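Local coordinates for protein prefoldin beta subunit 1 (Thermococcus sp., PDB 2ZQM) that acts as a molecular chaperone that can stabilise a range of proteins, apparently without ATP, during de novo protein folding in archaea, at residues G13-E16 / S17-Q21; L22-V25 / V26-K29. All coordinates share one frame; numbering follows the deposited sequence.

Contact 1. Residues G13-E16 / S17-Q21; sequences GQLE and SYQQQ
The side-chain amide of Gln14 lies over one face of the Tyr18 ring, with NE2 3.3 Å above the ring plane and displaced toward the rim, where it is 3.3 Å from CE1 of Tyr18. The amide does not stack: its plane stands 77° from that of the ring, so that nitrogen rather than a flat surface faces the pi cloud. The aliphatic part of Gln14 joins in as a CH-pi contact over the face, CG lying 4.2 Å from the centroid of the Tyr18 ring. Gln14 reaches this face because CG swings away from the backbone N (chi1 -177°) and the chain then bends at chi2, turning the amide toward the following turn, where the ring lies. The CA of Leu15 approaches the same ring obliquely.

Gln14 and Tyr18 lie four residues apart, on successive turns of helix 6-47, which pairs with helix 68-111 in the antiparallel coiled coil of a prefoldin subunit. Leu15 and Tyr18 face the partner helix: Leu15 meets Leu100 and Thr104, and Tyr18 meets Leu96 and Leu100. A tyrosine suits this border, since its ring can meet leucines of the other helix while a glutamine of its own helix covers part of it.

The second pair of flat groups lies among the more exposed residues. The Glu16 carboxylate and Gln20 amide are only 22° apart in plane, with Gln20 NE2 3.7 Å from CG of Glu16 and 3.8 Å from its OE2. The extended chain of Gln19 sets its NE2 3.4 Å from CA of Glu16. Beneath these side chains run four i to i+4 backbone hydrogen bonds, among them Tyr18 N to Gln14 O at 2.9 Å.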
ATOM      1  N   GLY A  13     -27.636 -15.734   7.659  1.00 17.26           N
ATOM      2  CA  GLY A  13     -26.208 -15.919   7.465  1.00 15.04           C
ATOM      3  C   GLY A  13     -25.850 -15.684   6.012  1.00 16.90           C
ATOM      4  O   GLY A  13     -24.857 -15.026   5.717  1.00 15.22           O
ATOM      5  N   GLN A  14     -26.664 -16.203   5.097  1.00 13.44           N
ATOM      6  CA  GLN A  14     -26.382 -16.024   3.676  1.00 13.20           C
ATOM      7  C   GLN A  14     -26.533 -14.554   3.304  1.00 14.97           C
ATOM      8  O   GLN A  14     -25.794 -14.051   2.463  1.00 14.78           O
ATOM      9  CB  GLN A  14     -27.314 -16.904   2.828  1.00 15.98           C
ATOM     10  CG  GLN A  14     -27.054 -16.845   1.302  1.00 23.09           C
ATOM     11  CD  GLN A  14     -25.634 -17.272   0.906  1.00 23.61           C
ATOM     12  OE1 GLN A  14     -25.092 -18.235   1.448  1.00 27.56           O
ATOM     13  NE2 GLN A  14     -25.039 -16.562  -0.055  1.00 20.96           N
ATOM     14  N   LEU A  15     -27.473 -13.857   3.946  1.00 15.31           N
ATOM     15  CA  LEU A  15     -27.686 -12.441   3.656  1.00 15.37           C
ATOM     16  C   LEU A  15     -26.389 -11.695   3.976  1.00 19.88           C
ATOM     17  O   LEU A  15     -25.933 -10.855   3.202  1.00 19.48           O
ATOM     18  CB  LEU A  15     -28.850 -11.890   4.485  1.00 16.51           C
ATOM     19  CG  LEU A  15     -29.265 -10.436   4.235  1.00 17.80           C
ATOM     20  CD1 LEU A  15     -30.088 -10.335   2.966  1.00 14.71           C
ATOM     21  CD2 LEU A  15     -30.092  -9.944   5.411  1.00 19.96           C
ATOM     22  N   GLU A  16     -25.779 -12.020   5.110  1.00 17.54           N
ATOM     23  CA  GLU A  16     -24.521 -11.387   5.487  1.00 15.55           C
ATOM     24  C   GLU A  16     -23.397 -11.765   4.508  1.00 18.13           C
ATOM     25  O   GLU A  16     -22.526 -10.948   4.221  1.00 17.81           O
ATOM     26  CB  GLU A  16     -24.132 -11.800   6.909  1.00 16.55           C
ATOM     27  CG  GLU A  16     -22.765 -11.293   7.342  1.00 29.10           C
ATOM     28  CD  GLU A  16     -22.469 -11.599   8.799  0.40 27.25           C
ATOM     29  OE1 GLU A  16     -23.064 -10.940   9.676  0.40 29.02           O
ATOM     30  OE2 GLU A  16     -21.651 -12.505   9.065  0.40 29.13           O
ATOM     31  N   SER A  17     -23.401 -13.003   4.009  1.00 16.52           N
ATOM     32  CA  SER A  17     -22.376 -13.419   3.050  1.00 16.96           C
ATOM     33  C   SER A  17     -22.523 -12.604   1.765  1.00 17.92           C
ATOM     34  O   SER A  17     -21.529 -12.169   1.177  1.00 17.22           O
ATOM     35  CB  SER A  17     -22.502 -14.917   2.741  1.00 14.47           C
ATOM     36  OG  SER A  17     -22.255 -15.695   3.913  1.00 17.46           O
ATOM     37  N   TYR A  18     -23.760 -12.407   1.322  1.00 15.24           N
ATOM     38  CA  TYR A  18     -24.010 -11.614   0.121  1.00 15.83           C
ATOM     39  C   TYR A  18     -23.571 -10.167   0.337  1.00 16.59           C
ATOM     40  O   TYR A  18     -23.052  -9.522  -0.573  1.00 15.54           O
ATOM     41  CB  TYR A  18     -25.499 -11.605  -0.230  1.00 15.22           C
ATOM     42  CG  TYR A  18     -26.022 -12.858  -0.916  1.00 17.20           C
ATOM     43  CD1 TYR A  18     -25.255 -13.535  -1.878  1.00 17.34           C
ATOM     44  CD2 TYR A  18     -27.328 -13.295  -0.688  1.00 19.23           C
ATOM     45  CE1 TYR A  18     -25.792 -14.612  -2.600  1.00 16.81           C
ATOM     46  CE2 TYR A  18     -27.872 -14.362  -1.404  1.00 18.90           C
ATOM     47  CZ  TYR A  18     -27.106 -15.013  -2.355  1.00 19.99           C
ATOM     48  OH  TYR A  18     -27.675 -16.050  -3.066  1.00 20.92           O
ATOM     49  N   GLN A  19     -23.811  -9.646   1.535  1.00 16.21           N
ATOM     50  CA  GLN A  19     -23.432  -8.264   1.829  1.00 16.02           C
ATOM     51  C   GLN A  19     -21.930  -8.095   1.733  1.00 15.47           C
ATOM     52  O   GLN A  19     -21.456  -7.099   1.201  1.00 17.23           O
ATOM     53  CB  GLN A  19     -23.924  -7.862   3.218  1.00 20.22           C
ATOM     54  CG  GLN A  19     -25.429  -7.582   3.261  1.00 24.50           C
ATOM     55  CD  GLN A  19     -25.977  -7.539   4.679  1.00 32.33           C
ATOM     56  OE1 GLN A  19     -27.091  -7.062   4.920  1.00 34.10           O
ATOM     57  NE2 GLN A  19     -25.202  -8.054   5.623  1.00 31.42           N
ATOM     58  N   GLN A  20     -21.182  -9.069   2.250  1.00 16.32           N
ATOM     59  CA  GLN A  20     -19.732  -8.998   2.183  1.00 16.55           C
ATOM     60  C   GLN A  20     -19.295  -9.119   0.719  1.00 19.10           C
ATOM     61  O   GLN A  20     -18.387  -8.418   0.274  1.00 17.74           O
ATOM     62  CB  GLN A  20     -19.106 -10.109   3.025  1.00 15.11           C
ATOM     63  CG  GLN A  20     -19.504 -10.053   4.507  1.00 20.35           C
ATOM     64  CD  GLN A  20     -19.060 -11.279   5.282  1.00 28.49           C
ATOM     65  OE1 GLN A  20     -18.694 -12.295   4.697  1.00 30.46           O
ATOM     66  NE2 GLN A  20     -19.109 -11.195   6.608  1.00 29.15           N
ATOM     67  N   GLN A  21     -19.946 -10.007  -0.030  1.00 17.07           N
ATOM     68  CA  GLN A  21     -19.629 -10.192  -1.441  1.00 12.68           C
ATOM     69  C   GLN A  21     -19.912  -8.896  -2.221  1.00 15.96           C
ATOM     70  O   GLN A  21     -19.128  -8.499  -3.083  1.00 18.61           O
ATOM     71  CB  GLN A  21     -20.448 -11.363  -2.000  1.00 16.27           C
ATOM     72  CG  GLN A  21     -19.945 -12.744  -1.555  1.00 18.19           C
ATOM     73  CD  GLN A  21     -20.969 -13.860  -1.770  1.00 21.29           C
ATOM     74  OE1 GLN A  21     -21.863 -13.737  -2.603  1.00 16.22           O
ATOM     75  NE2 GLN A  21     -20.834 -14.955  -1.021  1.00 12.50           N
TER

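Contact 2. Residues L22-V25 / V26-K29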
ATOM      1  N   LEU A  22     -21.017  -8.220  -1.907  1.00 17.11           N
ATOM      2  CA  LEU A  22     -21.356  -6.968  -2.597  1.00 17.18           C
ATOM      3  C   LEU A  22     -20.326  -5.886  -2.268  1.00 19.02           C
ATOM      4  O   LEU A  22     -19.926  -5.093  -3.123  1.00 15.75           O
ATOM      5  CB  LEU A  22     -22.759  -6.491  -2.192  1.00 14.01           C
ATOM      6  CG  LEU A  22     -23.219  -5.122  -2.716  1.00 15.98           C
ATOM      7  CD1 LEU A  22     -23.352  -5.149  -4.225  1.00 16.54           C
ATOM      8  CD2 LEU A  22     -24.558  -4.757  -2.087  1.00 20.06           C
ATOM      9  N   GLN A  23     -19.915  -5.841  -1.011  1.00 16.22           N
ATOM     10  CA  GLN A  23     -18.918  -4.871  -0.592  1.00 18.86           C
ATOM     11  C   GLN A  23     -17.669  -5.023  -1.480  1.00 19.84           C
ATOM     12  O   GLN A  23     -17.101  -4.036  -1.953  1.00 21.14           O
ATOM     13  CB  GLN A  23     -18.573  -5.122   0.874  1.00 25.86           C
ATOM     14  CG  GLN A  23     -17.836  -4.003   1.569  1.00 41.64           C
ATOM     15  CD  GLN A  23     -17.517  -4.354   3.010  1.00 51.50           C
ATOM     16  OE1 GLN A  23     -18.376  -4.849   3.744  1.00 57.64           O
ATOM     17  NE2 GLN A  23     -16.283  -4.098   3.425  1.00 54.75           N
ATOM     18  N   LEU A  24     -17.249  -6.262  -1.711  1.00 18.85           N
ATOM     19  CA  LEU A  24     -16.072  -6.517  -2.539  1.00 16.05           C
ATOM     20  C   LEU A  24     -16.298  -6.087  -3.991  1.00 17.52           C
ATOM     21  O   LEU A  24     -15.458  -5.394  -4.585  1.00 17.47           O
ATOM     22  CB  LEU A  24     -15.698  -8.002  -2.493  1.00 16.35           C
ATOM     23  CG  LEU A  24     -14.594  -8.468  -3.455  1.00 14.77           C
ATOM     24  CD1 LEU A  24     -13.271  -7.749  -3.145  1.00 19.04           C
ATOM     25  CD2 LEU A  24     -14.432  -9.982  -3.337  1.00 14.53           C
ATOM     26  N   VAL A  25     -17.430  -6.488  -4.564  1.00 15.99           N
ATOM     27  CA  VAL A  25     -17.742  -6.129  -5.946  1.00 11.70           C
ATOM     28  C   VAL A  25     -17.749  -4.620  -6.112  1.00 16.13           C
ATOM     29  O   VAL A  25     -17.252  -4.085  -7.110  1.00 16.42           O
ATOM     30  CB  VAL A  25     -19.118  -6.709  -6.381  1.00 14.90           C
ATOM     31  CG1 VAL A  25     -19.587  -6.076  -7.698  1.00 15.05           C
ATOM     32  CG2 VAL A  25     -18.995  -8.230  -6.559  1.00 17.09           C
ATOM     33  N   VAL A  26     -18.303  -3.926  -5.125  1.00 17.40           N
ATOM     34  CA  VAL A  26     -18.357  -2.470  -5.176  1.00 17.07           C
ATOM     35  C   VAL A  26     -16.947  -1.883  -5.110  1.00 17.81           C
ATOM     36  O   VAL A  26     -16.631  -0.912  -5.808  1.00 20.50           O
ATOM     37  CB  VAL A  26     -19.245  -1.921  -4.038  1.00 20.59           C
ATOM     38  CG1 VAL A  26     -19.065  -0.405  -3.899  1.00 25.27           C
ATOM     39  CG2 VAL A  26     -20.702  -2.232  -4.352  1.00 19.17           C
ATOM     40  N   GLN A  27     -16.089  -2.472  -4.285  1.00 20.28           N
ATOM     41  CA  GLN A  27     -14.715  -1.990  -4.205  1.00 15.48           C
ATOM     42  C   GLN A  27     -14.018  -2.251  -5.548  1.00 17.34           C
ATOM     43  O   GLN A  27     -13.210  -1.441  -6.000  1.00 18.51           O
ATOM     44  CB  GLN A  27     -13.952  -2.696  -3.084  1.00 21.45           C
ATOM     45  CG  GLN A  27     -14.579  -2.530  -1.706  1.00 31.18           C
ATOM     46  CD  GLN A  27     -13.843  -3.302  -0.619  1.00 31.42           C
ATOM     47  OE1 GLN A  27     -13.360  -4.412  -0.845  1.00 38.49           O
ATOM     48  NE2 GLN A  27     -13.776  -2.722   0.575  1.00 41.27           N
ATOM     49  N   GLN A  28     -14.316  -3.381  -6.187  1.00 14.65           N
ATOM     50  CA  GLN A  28     -13.684  -3.672  -7.471  1.00 14.86           C
ATOM     51  C   GLN A  28     -14.183  -2.690  -8.506  1.00 15.95           C
ATOM     52  O   GLN A  28     -13.412  -2.196  -9.335  1.00 18.31           O
ATOM     53  CB  GLN A  28     -13.992  -5.107  -7.946  1.00 17.72           C
ATOM     54  CG  GLN A  28     -13.430  -6.193  -7.047  1.00 16.53           C
ATOM     55  CD  GLN A  28     -13.871  -7.593  -7.448  1.00 14.73           C
ATOM     56  OE1 GLN A  28     -15.024  -7.816  -7.811  1.00 15.41           O
ATOM     57  NE2 GLN A  28     -12.957  -8.544  -7.359  1.00 17.93           N
ATOM     58  N   LYS A  29     -15.482  -2.405  -8.462  1.00 15.54           N
ATOM     59  CA  LYS A  29     -16.081  -1.473  -9.402  1.00 18.63           C
ATOM     60  C   LYS A  29     -15.473  -0.073  -9.246  1.00 23.85           C
ATOM     61  O   LYS A  29     -15.147   0.599 -10.235  1.00 18.42           O
ATOM     62  CB  LYS A  29     -17.596  -1.403  -9.184  1.00 17.27           C
ATOM     63  CG  LYS A  29     -18.317  -0.546 -10.224  1.00 26.32           C
ATOM     64  CD  LYS A  29     -19.785  -0.320  -9.896  1.00 27.38           C
ATOM     65  CE  LYS A  29     -19.957   0.517  -8.642  1.00 32.32           C
ATOM     66  NZ  LYS A  29     -21.391   0.835  -8.420  1.00 37.97           N
TER
HETATM   67  O   HOH W   1     -15.814  -1.633   1.968  1.00 52.23           O
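Val26 packs back against the preceding turn of helix 6-47, its CG2 lying 3.9 Å from CD1 of Leu22. This methyl sits beside the backbone N, anti to the carbonyl carbon, an orientation that also takes CG2 to within 3.2 Å of Leu22 O. The same oxygen accepts a hydrogen bond from Val26 N at 2.8 Å, so one carbonyl is met by both the amide and the branched side chain of the residue four places on. Valine's branching at CB suits the position: one short side chain can touch its own helix and also Glu93 of helix 68-111. Leu22, crossing it at a slant, reaches Asn97 and Leu100 of that helix.

Val25 is buried; its CG2 lies 4.2 Å from OE1 of Gln28, while the nearest atoms of a glycerol molecule, probably from the crystallisation liquor, come within about 3 Å of the valine side chain. Val25 O takes the hydrogen bond from Lys29 N, and the lysine chain, bent at chi3 (66°), carries NZ to a salt bridge with Glu93.

Leu24 belongs to a more exposed side of the helix. Its CG packs near CD of Gln28, and its CD1 is 4.1 Å from OE1 of Gln27, whose side chain it crosses at about a right angle. Gln23 and Gln27 instead run side by side in the same direction, with amide planes 86° apart. A water accepts a weak hydrogen bond from NE2 of each, at 2.9 Å from Gln23 and 2.7 Å from Gln27. Leu22 and Val26 thus turn hydrocarbon to helix 68-111, while Gln23 and Gln27 share a water on another side, where Leu24 also lies, a division consistent with an amphipathic helix.

In the fold
Contacts 1 and 2 are consecutive segments of helix 6-47, their centres 13 Å apart, and both lie along its pairing with helix 68-111. Each is a surface contact, yet contact 2, about 6 Å from the chain centre to its own centre, contains a buried valine, whereas contact 1, about 18 Å out, has no buried residue. The chemistry differs too: 13-21 relies on an aromatic ring with an amide over it, 22-29 on branched aliphatic chains and a glutamine pair sharing a water, while Lys29 reaches beyond the contact to Glu93 of the partner helix. Leu100 is touched by Leu15 and Tyr18 in the first and by Leu22 in the second, so the two contacts share one residue of helix 68-111.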